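Putative HAD family hydrolase (Streptomyces avermitilis, PDB 3MMZ) is the calcium-binding, KdsC-family HAD phosphatase-like domain of a longer protein that probably makes CMP-N-acylneuraminate from an N-acylneuraminate and CTP. Local coordinates at residues 28-31 with 35-38; 59-64 with 89-94. All blocks are in the same frame, centred on the assembly; numbering follows the deposited sequence.

Contact 1: residues 28-31 with 35-38; sequences VLID and REFV
Leu29 and Phe37 form the hydrogen-bonded antiparallel pair of a beta hairpin, each backbone N donating to the other's O, with Phe37 N to Leu29 O at 2.7 Å, while Ile30 faces Glu36 as the following non-hydrogen-bonded pair. Toward the turn, Asp31 N donates to Arg35 O (3.1 Å). Asp31 also holds the turn with its side chain: with chi1 at 73° the carboxylate is folded in between the two backbone branches and turned toward Arg35, whose N meets OD1 at 3.0 Å from above the carboxylate plane. The same OD1 accepts from Asp33 N, the short side chain letting one oxygen reach both N-H groups. On one face of the hairpin, Val28 CG1 packs against Glu36 CB at 3.6 Å, and Ile30 CG2 lies by Glu36 CG; these beta-branched residues favour extended backbone and shield the aliphatic stem of Glu36, whose carboxylate goes on to a salt bridge with Lys75 of the second subunit. On the face of Leu29 and Phe37, Leu29 CD2 lies 4.0 Å from Phe37 CD1 as the two side chains pass at a slant, and Leu29 O lies in the plane of the ring at its edge. Arg35 NH2 makes a salt bridge with Asp31 OD2 of the third subunit, which suits a charged residue to both places. Backbone bonds and the Asp31 carboxylate thus fix the hairpin, while residues 28-31 pair antiparallel with a strand of the second subunit and Val38 with one of the third, continuing the sheet across both interfaces.

Contact 2: residues 59-64 with 89-94; sequences LILSTE and LALKQW
Leu59 reaches from its strand to Trp94 on the helix, and its methyl CD2 rests over one face of the indole, 3.7 Å from the centroid of the five-membered ring. This is a CH-pi contact, only 13° off the ring normal. Leu59 CB adds a second touch on the six-membered ring, 4.0 Å from Trp94 CZ2, so the leucine spans both halves of the indole. Trp94 holds its CG anti to the backbone N (chi1 -178°), which extends the ring from the helix toward the strand. The axes of the short strand and helix segments approach to 10.1 Å, a spacing filled here by Trp94 and Leu59 between them. Replacing Trp94 with an alanine would probably take away the flat surface against Leu59 CD2 and leave a gap between strand and helix, with the leucine's branch less fixed. Nearer the helix start, the smaller partners of Leu61 suit a closer backbone approach: its CD2 meets Leu91 CB at 4.0 Å, the two side chains crossing nearly at a right angle, and its CD1 lies by Ala90 CB. No hydrogen bond joins the segments, and apolar side chains of graded size, from Ala90 to Trp94, suit this buried seam. Helix 87-98 runs roughly antiparallel to strand 57-62 against the central parallel sheet of the HAD Rossmann-like fold. Val16 of strand 14-17 and Leu81 of strand 80-82 border the same apolar layer, and Cys117 of helix 115-120 touches both Leu61 and Leu91.

How the contacts relate
From the N terminus, strand 14-17 of the central sheet comes first and is followed by the calcium ligands Asp18 and Asp20. The chain then runs out into the hairpin, where contact 1 closes a turn of three residues and brings strand 36-41 back, Val38 reaching the side chain of Asp20. Helix 42-53 leads to strand 57-62, where contact 2 opens; it closes a longer loop through helix 68-76 and strand 80-82. The contacts follow in series, neither nesting nor crossing, with centres about 24 Å apart. Contact 1 shapes a projecting hairpin shared with other subunits, whereas contact 2 seats a helix on the sheet inside one chain.

Contact 1: residues 28-31 with 35-38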
ATOM      1  N   VAL D  28      20.540  -4.255   6.631  1.00 11.78           N
ATOM      2  CA  VAL D  28      21.885  -3.708   6.751  1.00 11.38           C
ATOM      3  C   VAL D  28      22.348  -3.303   5.359  1.00 11.07           C
ATOM      4  O   VAL D  28      22.258  -4.086   4.421  1.00 11.43           O
ATOM      5  CB  VAL D  28      22.883  -4.753   7.318  1.00 12.13           C
ATOM      6  CG1 VAL D  28      24.293  -4.163   7.437  1.00 17.28           C
ATOM      7  CG2 VAL D  28      22.412  -5.291   8.668  1.00 18.52           C
ATOM      8  N   LEU D  29      22.829  -2.075   5.222  1.00 10.84           N
ATOM      9  CA  LEU D  29      23.473  -1.658   3.995  1.00 11.26           C
ATOM     10  C   LEU D  29      24.950  -2.048   4.069  1.00 11.96           C
ATOM     11  O   LEU D  29      25.636  -1.740   5.048  1.00 11.61           O
ATOM     12  CB  LEU D  29      23.318  -0.156   3.780  1.00 12.05           C
ATOM     13  CG  LEU D  29      23.810   0.335   2.420  1.00 14.74           C
ATOM     14  CD1 LEU D  29      22.722   0.215   1.354  1.00 13.35           C
ATOM     15  CD2 LEU D  29      24.263   1.780   2.543  1.00 13.71           C
ATOM     16  N   ILE D  30      25.425  -2.747   3.042  1.00 12.31           N
ATOM     17  CA  ILE D  30      26.810  -3.205   2.998  1.00 13.38           C
ATOM     18  C   ILE D  30      27.466  -2.697   1.722  1.00 14.15           C
ATOM     19  O   ILE D  30      26.823  -2.658   0.669  1.00 13.72           O
ATOM     20  CB  ILE D  30      26.918  -4.747   3.083  1.00 13.85           C
ATOM     21  CG1 ILE D  30      26.217  -5.418   1.895  1.00 10.43           C
ATOM     22  CG2 ILE D  30      26.323  -5.245   4.407  1.00 11.54           C
ATOM     23  CD1 ILE D  30      26.552  -6.906   1.731  1.00 14.81           C
ATOM     24  N   ASP D  31      28.729  -2.301   1.817  1.00 15.72           N
ATOM     25  CA  ASP D  31      29.444  -1.849   0.629  1.00 18.39           C
ATOM     26  C   ASP D  31      30.407  -2.897   0.086  1.00 19.01           C
ATOM     27  O   ASP D  31      30.542  -3.992   0.649  1.00 18.11           O
ATOM     28  CB  ASP D  31      30.132  -0.494   0.858  1.00 20.35           C
ATOM     29  CG  ASP D  31      31.367  -0.577   1.756  1.00 18.69           C
ATOM     30  OD1 ASP D  31      31.826  -1.677   2.119  1.00 21.12           O
ATOM     31  OD2 ASP D  31      31.880   0.505   2.109  1.00 22.13           O
ATOM     32  N   ARG D  35      31.857  -2.940   4.810  1.00 19.48           N
ATOM     33  CA  ARG D  35      31.366  -1.956   5.783  1.00 19.23           C
ATOM     34  C   ARG D  35      29.853  -2.065   5.886  1.00 17.60           C
ATOM     35  O   ARG D  35      29.175  -2.209   4.870  1.00 16.86           O
ATOM     36  CB  ARG D  35      31.738  -0.527   5.384  1.00 20.63           C
ATOM     37  CG  ARG D  35      33.135  -0.101   5.795  1.00 34.71           C
ATOM     38  CD  ARG D  35      33.241   1.420   5.911  1.00 23.38           C
ATOM     39  NE  ARG D  35      32.603   1.957   7.118  1.00 34.49           N
ATOM     40  CZ  ARG D  35      33.016   3.057   7.752  1.00 25.30           C
ATOM     41  NH1 ARG D  35      34.072   3.725   7.303  1.00 34.52           N
ATOM     42  NH2 ARG D  35      32.393   3.485   8.845  1.00 34.59           N
ATOM     43  N   GLU D  36      29.342  -2.008   7.116  1.00 16.60           N
ATOM     44  CA  GLU D  36      27.909  -2.100   7.381  1.00 16.05           C
ATOM     45  C   GLU D  36      27.329  -0.758   7.840  1.00 14.32           C
ATOM     46  O   GLU D  36      27.963  -0.026   8.611  1.00 13.73           O
ATOM     47  CB  GLU D  36      27.638  -3.177   8.435  1.00 17.66           C
ATOM     48  CG  GLU D  36      28.032  -4.589   7.996  1.00 33.09           C
ATOM     49  CD  GLU D  36      27.755  -5.658   9.050  1.00 19.48           C
ATOM     50  OE1 GLU D  36      26.974  -5.412   9.997  1.00 33.51           O
ATOM     51  OE2 GLU D  36      28.312  -6.770   8.914  1.00 33.69           O
ATOM     52  N   PHE D  37      26.145  -0.436   7.323  1.00 12.69           N
ATOM     53  CA  PHE D  37      25.398   0.752   7.720  1.00 13.44           C
ATOM     54  C   PHE D  37      23.982   0.292   8.070  1.00 13.09           C
ATOM     55  O   PHE D  37      23.507  -0.712   7.532  1.00 12.88           O
ATOM     56  CB  PHE D  37      25.343   1.778   6.581  1.00 14.51           C
ATOM     57  CG  PHE D  37      26.687   2.078   5.950  1.00 15.87           C
ATOM     58  CD1 PHE D  37      27.305   1.156   5.103  1.00 15.37           C
ATOM     59  CD2 PHE D  37      27.325   3.284   6.196  1.00 15.83           C
ATOM     60  CE1 PHE D  37      28.559   1.427   4.521  1.00 16.15           C
ATOM     61  CE2 PHE D  37      28.579   3.578   5.610  1.00 16.09           C
ATOM     62  CZ  PHE D  37      29.192   2.644   4.780  1.00 16.23           C
ATOM     63  N   VAL D  38      23.316   0.992   8.984  1.00 13.24           N
ATOM     64  CA  VAL D  38      21.901   0.714   9.269  1.00 12.87           C
ATOM     65  C   VAL D  38      21.099   2.015   9.283  1.00 12.57           C
ATOM     66  O   VAL D  38      21.662   3.086   9.502  1.00 12.53           O
ATOM     67  CB  VAL D  38      21.686  -0.063  10.606  1.00 13.62           C
ATOM     68  CG1 VAL D  38      22.420  -1.419  10.583  1.00 17.09           C
ATOM     69  CG2 VAL D  38      22.138   0.779  11.807  1.00 17.08           C
TER

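Contact 2: residues 59-64 with 89-94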
ATOM      1  N   LEU D  59      18.189   1.953  28.269  1.00 20.37           N
ATOM      2  CA  LEU D  59      19.215   0.976  27.917  1.00 18.48           C
ATOM      3  C   LEU D  59      18.952   0.387  26.548  1.00 17.70           C
ATOM      4  O   LEU D  59      17.821   0.024  26.240  1.00 17.24           O
ATOM      5  CB  LEU D  59      19.258  -0.161  28.942  1.00 17.88           C
ATOM      6  CG  LEU D  59      20.353  -1.224  28.754  1.00 17.20           C
ATOM      7  CD1 LEU D  59      21.740  -0.648  28.993  1.00 17.62           C
ATOM      8  CD2 LEU D  59      20.108  -2.437  29.634  1.00 17.94           C
ATOM      9  N   ILE D  60      20.006   0.289  25.742  1.00 17.02           N
ATOM     10  CA  ILE D  60      19.978  -0.515  24.529  1.00 16.71           C
ATOM     11  C   ILE D  60      20.718  -1.822  24.787  1.00 17.80           C
ATOM     12  O   ILE D  60      21.869  -1.818  25.240  1.00 17.44           O
ATOM     13  CB  ILE D  60      20.605   0.232  23.338  1.00 16.14           C
ATOM     14  CG1 ILE D  60      19.720   1.426  22.963  1.00 15.13           C
ATOM     15  CG2 ILE D  60      20.784  -0.708  22.161  1.00 15.15           C
ATOM     16  CD1 ILE D  60      20.344   2.385  21.971  1.00 16.23           C
ATOM     17  N   LEU D  61      20.040  -2.927  24.491  1.00 19.37           N
ATOM     18  CA  LEU D  61      20.547  -4.270  24.733  1.00 21.52           C
ATOM     19  C   LEU D  61      20.652  -5.025  23.409  1.00 24.50           C
ATOM     20  O   LEU D  61      19.675  -5.106  22.672  1.00 24.21           O
ATOM     21  CB  LEU D  61      19.592  -5.000  25.684  1.00 20.91           C
ATOM     22  CG  LEU D  61      19.919  -6.407  26.183  1.00 22.78           C
ATOM     23  CD1 LEU D  61      21.166  -6.388  27.056  1.00 20.80           C
ATOM     24  CD2 LEU D  61      18.747  -6.952  26.970  1.00 21.08           C
ATOM     25  N   SER D  62      21.832  -5.569  23.108  1.00 27.77           N
ATOM     26  CA  SER D  62      22.026  -6.324  21.861  1.00 30.83           C
ATOM     27  C   SER D  62      23.028  -7.479  21.981  1.00 33.32           C
ATOM     28  O   SER D  62      23.962  -7.425  22.776  1.00 33.38           O
ATOM     29  CB  SER D  62      22.414  -5.388  20.707  1.00 31.27           C
ATOM     30  OG  SER D  62      22.322  -6.055  19.459  1.00 27.11           O
ATOM     31  N   THR D  63      22.806  -8.521  21.177  1.00 35.65           N
ATOM     32  CA  THR D  63      23.633  -9.731  21.165  1.00 37.84           C
ATOM     33  C   THR D  63      24.927  -9.553  20.366  1.00 39.67           C
ATOM     34  O   THR D  63      25.941 -10.182  20.676  1.00 40.10           O
ATOM     35  CB  THR D  63      22.841 -10.950  20.581  1.00 37.99           C
ATOM     36  OG1 THR D  63      21.545 -11.027  21.184  1.00 47.94           O
ATOM     37  CG2 THR D  63      23.574 -12.269  20.818  1.00 47.87           C
ATOM     38  N   GLU D  64      24.899  -8.698  19.348  1.00 41.19           N
ATOM     39  CA  GLU D  64      25.978  -8.679  18.356  1.00 42.61           C
ATOM     40  C   GLU D  64      27.083  -7.639  18.586  1.00 42.84           C
ATOM     41  O   GLU D  64      26.848  -6.579  19.172  1.00 43.08           O
ATOM     42  CB  GLU D  64      25.398  -8.552  16.948  1.00 43.38           C
ATOM     43  CG  GLU D  64      26.103  -9.437  15.926  1.00 58.13           C
ATOM     44  CD  GLU D  64      25.255  -9.704  14.698  1.00 44.33           C
ATOM     45  OE1 GLU D  64      25.002 -10.892  14.395  1.00 58.23           O
ATOM     46  OE2 GLU D  64      24.837  -8.723  14.042  1.00 58.21           O
ATOM     47  N   LEU D  89      19.797 -12.921  30.726  1.00 15.84           N
ATOM     48  CA  LEU D  89      20.622 -12.915  31.950  1.00 15.81           C
ATOM     49  C   LEU D  89      21.273 -11.562  32.193  1.00 15.68           C
ATOM     50  O   LEU D  89      21.323 -11.076  33.331  1.00 14.76           O
ATOM     51  CB  LEU D  89      21.700 -13.991  31.882  1.00 16.09           C
ATOM     52  CG  LEU D  89      21.199 -15.429  31.779  1.00 23.04           C
ATOM     53  CD1 LEU D  89      22.380 -16.374  31.653  1.00 16.37           C
ATOM     54  CD2 LEU D  89      20.347 -15.766  32.995  1.00 16.73           C
ATOM     55  N   ALA D  90      21.761 -10.954  31.112  1.00 16.45           N
ATOM     56  CA  ALA D  90      22.354  -9.631  31.182  1.00 17.49           C
ATOM     57  C   ALA D  90      21.316  -8.627  31.682  1.00 17.53           C
ATOM     58  O   ALA D  90      21.621  -7.766  32.510  1.00 17.34           O
ATOM     59  CB  ALA D  90      22.900  -9.220  29.823  1.00 18.05           C
ATOM     60  N   LEU D  91      20.087  -8.775  31.193  1.00 17.88           N
ATOM     61  CA  LEU D  91      18.974  -7.920  31.578  1.00 17.98           C
ATOM     62  C   LEU D  91      18.540  -8.133  33.027  1.00 17.50           C
ATOM     63  O   LEU D  91      18.305  -7.160  33.753  1.00 17.75           O
ATOM     64  CB  LEU D  91      17.790  -8.126  30.620  1.00 19.12           C
ATOM     65  CG  LEU D  91      16.468  -7.384  30.846  1.00 21.40           C
ATOM     66  CD1 LEU D  91      16.670  -5.888  31.044  1.00 19.83           C
ATOM     67  CD2 LEU D  91      15.544  -7.649  29.653  1.00 19.92           C
ATOM     68  N   LYS D  92      18.431  -9.392  33.449  1.00 16.85           N
ATOM     69  CA  LYS D  92      18.048  -9.697  34.831  1.00 16.97           C
ATOM     70  C   LYS D  92      19.041  -9.082  35.821  1.00 16.26           C
ATOM     71  O   LYS D  92      18.637  -8.454  36.797  1.00 16.07           O
ATOM     72  CB  LYS D  92      17.923 -11.207  35.053  1.00 17.70           C
ATOM     73  CG  LYS D  92      17.368 -11.594  36.418  1.00 24.71           C
ATOM     74  CD  LYS D  92      16.909 -13.042  36.429  1.00 19.22           C
ATOM     75  CE  LYS D  92      16.461 -13.490  37.813  1.00 25.03           C
ATOM     76  NZ  LYS D  92      17.621 -13.768  38.697  1.00 20.15           N
ATOM     77  N   GLN D  93      20.331  -9.256  35.544  1.00 16.49           N
ATOM     78  CA  GLN D  93      21.411  -8.698  36.359  1.00 17.25           C
ATOM     79  C   GLN D  93      21.385  -7.161  36.375  1.00 16.96           C
ATOM     80  O   GLN D  93      21.531  -6.540  37.431  1.00 16.48           O
ATOM     81  CB  GLN D  93      22.768  -9.214  35.851  1.00 18.05           C
ATOM     82  CG  GLN D  93      23.962  -8.874  36.753  1.00 38.97           C
ATOM     83  CD  GLN D  93      25.310  -9.052  36.056  1.00 18.76           C
ATOM     84  OE1 GLN D  93      26.057  -9.992  36.347  1.00 39.11           O
ATOM     85  NE2 GLN D  93      25.620  -8.154  35.130  1.00 39.11           N
ATOM     86  N   TRP D  94      21.189  -6.552  35.209  1.00 16.97           N
ATOM     87  CA  TRP D  94      21.123  -5.094  35.100  1.00 17.56           C
ATOM     88  C   TRP D  94      19.982  -4.523  35.948  1.00 17.20           C
ATOM     89  O   TRP D  94      20.189  -3.569  36.709  1.00 17.40           O
ATOM     90  CB  TRP D  94      20.985  -4.682  33.631  1.00 18.63           C
ATOM     91  CG  TRP D  94      20.963  -3.205  33.403  1.00 19.92           C
ATOM     92  CD1 TRP D  94      22.043  -2.384  33.254  1.00 19.60           C
ATOM     93  CD2 TRP D  94      19.805  -2.373  33.281  1.00 19.50           C
ATOM     94  NE1 TRP D  94      21.629  -1.089  33.054  1.00 19.65           N
ATOM     95  CE2 TRP D  94      20.260  -1.053  33.066  1.00 19.71           C
ATOM     96  CE3 TRP D  94      18.424  -2.612  33.336  1.00 19.82           C
ATOM     97  CZ2 TRP D  94      19.386   0.025  32.899  1.00 19.92           C
ATOM     98  CZ3 TRP D  94      17.549  -1.534  33.167  1.00 20.01           C
ATOM     99  CH2 TRP D  94      18.038  -0.233  32.952  1.00 19.89           C
TER